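Local coordinates for protein glutaredoxin, CPYC type (Chlamydomonas reinhardtii, PDB 7NCV) that probably reduces glutathione-containing disulfides as a thiol-dependent oxidoreductase of the CPYC glutaredoxin family and can bind an iron-sulfur cluster, at residues M1-Q11 against A58-I66. Numbering follows the deposited sequence.
Sequences MGKAEAINEIQ and AMQDALLDI
The side chain of Ile10 is a knob in a hole on helix 58-66, formed by Met59, Ala62, Leu63 and Ile66. Its two branches divide the work. CG1 lies beside the backbone N (chi1 -66°) and carries CD1 inward, 3.7 Å from Ala62 CB and against Leu63 CG, while CG2 meets Ile66 CD1 at 3.7 Å. The Met59 chain bends at both chi2 and chi3, and these bends bring its CE to 3.7 Å from Ile10 CG1 and its SD to 3.5 Å from Ala6 CB. With an alanine at Ile10, the hole between Met59, Ala62, Leu63 and Ile66 would probably be left partly unfilled, and the methyl ends of Met59 and Ile66 less firmly held. Ala6 CB packs on Ala62 CB, an alanine-to-alanine contact that goes with an approach of the short-segment axes to 8.1 Å, at a crossing angle of -64°. Ile7 CG1 presses on Ala62 CB at 3.5 Å, tighter than an ordinary van der Waals contact. In this thioredoxin-type fold the pair joins the N-terminal helix to the helix that precedes strand 74-77, and Ile10, Met59 and Leu63 all reach Tyr22 on strand 19-23, tying both helices to the sheet. Nearer the N-terminus, Ala58 CB rests on the backbone of Gly2, the N-cap residue. On one flank Glu9 OE2 borders Met59 CE, but its charge is paired with Arg53. On the other, the extended Lys3 chain is itself a knob, set among Ala58, Asp61, Ala62 and Asp65, and its NZ forms a salt bridge with Asp65 OD2 at 2.9 Å, approaching from above the carboxylate, 40° out of its plane. Asp61 offers its CB to the lysine chain, while its carboxylate pairs with Arg70.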
# COMPACT_ATOMS: atom_id res chain seq x y z
N MET A 1 6.52 8.69 18.81
CA MET A 1 6.33 8.20 17.43
C MET A 1 7.44 7.22 16.95
O MET A 1 8.01 7.38 15.87
CB MET A 1 6.19 9.39 16.45
CG MET A 1 7.39 10.34 16.32
SD MET A 1 7.13 11.75 15.18
CE MET A 1 6.50 12.98 16.34
N GLY A 2 7.71 6.19 17.75
CA GLY A 2 8.71 5.18 17.44
C GLY A 2 8.13 4.00 16.68
O GLY A 2 7.06 4.08 16.08
N LYS A 3 8.87 2.89 16.70
CA LYS A 3 8.48 1.75 15.86
C LYS A 3 7.21 1.08 16.37
O LYS A 3 6.35 0.67 15.56
CB LYS A 3 9.62 0.73 15.80
CG LYS A 3 9.36 -0.38 14.77
CD LYS A 3 10.40 -1.47 14.99
CE LYS A 3 9.95 -2.80 14.45
NZ LYS A 3 10.81 -3.88 15.08
N ALA A 4 7.06 0.92 17.68
CA ALA A 4 5.86 0.28 18.18
C ALA A 4 4.62 1.08 17.80
O ALA A 4 3.58 0.51 17.43
CB ALA A 4 5.97 0.12 19.69
N GLU A 5 4.72 2.40 17.87
CA GLU A 5 3.60 3.26 17.50
C GLU A 5 3.31 3.17 16.02
O GLU A 5 2.14 3.19 15.60
CB GLU A 5 3.90 4.72 17.89
CG GLU A 5 3.96 5.01 19.40
CD GLU A 5 5.15 4.38 20.12
OE1 GLU A 5 4.96 3.85 21.25
OE2 GLU A 5 6.29 4.41 19.58
N ALA A 6 4.37 3.11 15.19
CA ALA A 6 4.21 2.98 13.76
C ALA A 6 3.52 1.68 13.40
O ALA A 6 2.65 1.65 12.51
CB ALA A 6 5.57 3.09 13.06
N ILE A 7 3.91 0.57 14.06
CA ILE A 7 3.23 -0.69 13.80
C ILE A 7 1.74 -0.55 14.11
O ILE A 7 0.87 -0.92 13.30
CB ILE A 7 3.87 -1.82 14.61
CG1 ILE A 7 5.26 -2.11 14.00
CG2 ILE A 7 2.97 -3.05 14.54
CD1 ILE A 7 6.17 -2.91 14.90
N ASN A 8 1.42 0.05 15.26
CA ASN A 8 0.02 0.29 15.63
C ASN A 8 -0.69 1.09 14.54
O ASN A 8 -1.81 0.75 14.11
CB ASN A 8 -0.05 1.03 16.97
CG ASN A 8 -1.47 1.31 17.37
OD1 ASN A 8 -2.20 0.40 17.76
ND2 ASN A 8 -1.89 2.57 17.24
N GLU A 9 -0.08 2.19 14.11
CA GLU A 9 -0.73 3.07 13.14
C GLU A 9 -1.01 2.32 11.84
O GLU A 9 -2.12 2.43 11.27
CB GLU A 9 0.17 4.27 12.83
CG GLU A 9 -0.41 5.21 11.82
CD GLU A 9 0.48 6.42 11.55
OE1 GLU A 9 0.95 7.04 12.53
OE2 GLU A 9 0.69 6.77 10.37
N ILE A 10 -0.01 1.60 11.32
CA ILE A 10 -0.16 0.89 10.04
C ILE A 10 -1.19 -0.21 10.18
O ILE A 10 -2.06 -0.38 9.31
CB ILE A 10 1.20 0.36 9.56
CG1 ILE A 10 2.07 1.54 9.25
CG2 ILE A 10 1.02 -0.47 8.29
CD1 ILE A 10 3.51 1.14 8.98
N GLN A 11 -1.14 -0.98 11.27
CA GLN A 11 -2.11 -2.06 11.37
C GLN A 11 -3.54 -1.51 11.40
O GLN A 11 -4.43 -2.06 10.74
CB GLN A 11 -1.84 -2.91 12.61
CG GLN A 11 -0.55 -3.72 12.44
CD GLN A 11 -0.27 -4.48 13.72
OE1 GLN A 11 -0.54 -3.98 14.83
NE2 GLN A 11 0.26 -5.69 13.58
N ALA A 58 10.93 4.79 11.31
CA ALA A 58 10.11 3.85 12.10
C ALA A 58 8.97 3.26 11.28
O ALA A 58 8.60 2.09 11.48
CB ALA A 58 9.53 4.55 13.32
N MET A 59 8.34 4.07 10.42
CA MET A 59 7.29 3.58 9.54
C MET A 59 7.80 2.52 8.58
O MET A 59 7.13 1.50 8.37
CB MET A 59 6.67 4.75 8.78
CG MET A 59 5.83 5.61 9.72
SD MET A 59 4.27 4.88 10.32
CE MET A 59 3.29 5.05 8.86
N GLN A 60 8.99 2.71 8.01
CA GLN A 60 9.52 1.70 7.10
C GLN A 60 10.00 0.45 7.87
O GLN A 60 9.73 -0.68 7.44
CB GLN A 60 10.64 2.30 6.26
CG GLN A 60 10.04 3.21 5.18
CD GLN A 60 11.07 3.60 4.15
OE1 GLN A 60 11.73 4.63 4.28
NE2 GLN A 60 11.22 2.76 3.12
N ASP A 61 10.56 0.65 9.06
CA ASP A 61 10.84 -0.48 9.94
C ASP A 61 9.56 -1.23 10.29
O ASP A 61 9.54 -2.46 10.36
CB ASP A 61 11.50 -0.00 11.23
CG ASP A 61 12.94 0.45 11.05
OD1 ASP A 61 13.53 0.30 9.95
OD2 ASP A 61 13.48 0.97 12.07
N ALA A 62 8.48 -0.50 10.57
CA ALA A 62 7.21 -1.18 10.82
C ALA A 62 6.73 -1.97 9.59
O ALA A 62 6.21 -3.08 9.72
CB ALA A 62 6.14 -0.17 11.23
N LEU A 63 6.84 -1.37 8.39
CA LEU A 63 6.47 -2.11 7.18
C LEU A 63 7.28 -3.39 7.01
O LEU A 63 6.76 -4.40 6.53
CB LEU A 63 6.63 -1.20 5.98
CG LEU A 63 5.48 -0.15 5.99
CD1 LEU A 63 5.90 1.00 5.08
CD2 LEU A 63 4.11 -0.70 5.60
N LEU A 64 8.56 -3.35 7.35
CA LEU A 64 9.36 -4.58 7.31
C LEU A 64 8.77 -5.65 8.24
O LEU A 64 8.65 -6.83 7.87
CB LEU A 64 10.80 -4.26 7.72
CG LEU A 64 11.80 -5.40 7.83
CD1 LEU A 64 11.96 -6.05 6.48
CD2 LEU A 64 13.11 -4.77 8.29
N ASP A 65 8.43 -5.26 9.47
CA ASP A 65 7.89 -6.23 10.40
C ASP A 65 6.58 -6.81 9.90
O ASP A 65 6.32 -8.00 10.05
CB ASP A 65 7.69 -5.60 11.78
CG ASP A 65 8.96 -5.65 12.63
OD1 ASP A 65 10.07 -5.74 12.05
OD2 ASP A 65 8.85 -5.62 13.87
N ILE A 66 5.74 -5.96 9.29
CA ILE A 66 4.39 -6.37 8.92
C ILE A 66 4.39 -7.15 7.62
O ILE A 66 3.61 -8.09 7.48
CB ILE A 66 3.47 -5.14 8.82
CG1 ILE A 66 3.25 -4.56 10.21
CG2 ILE A 66 2.14 -5.49 8.15
CD1 ILE A 66 2.70 -3.15 10.16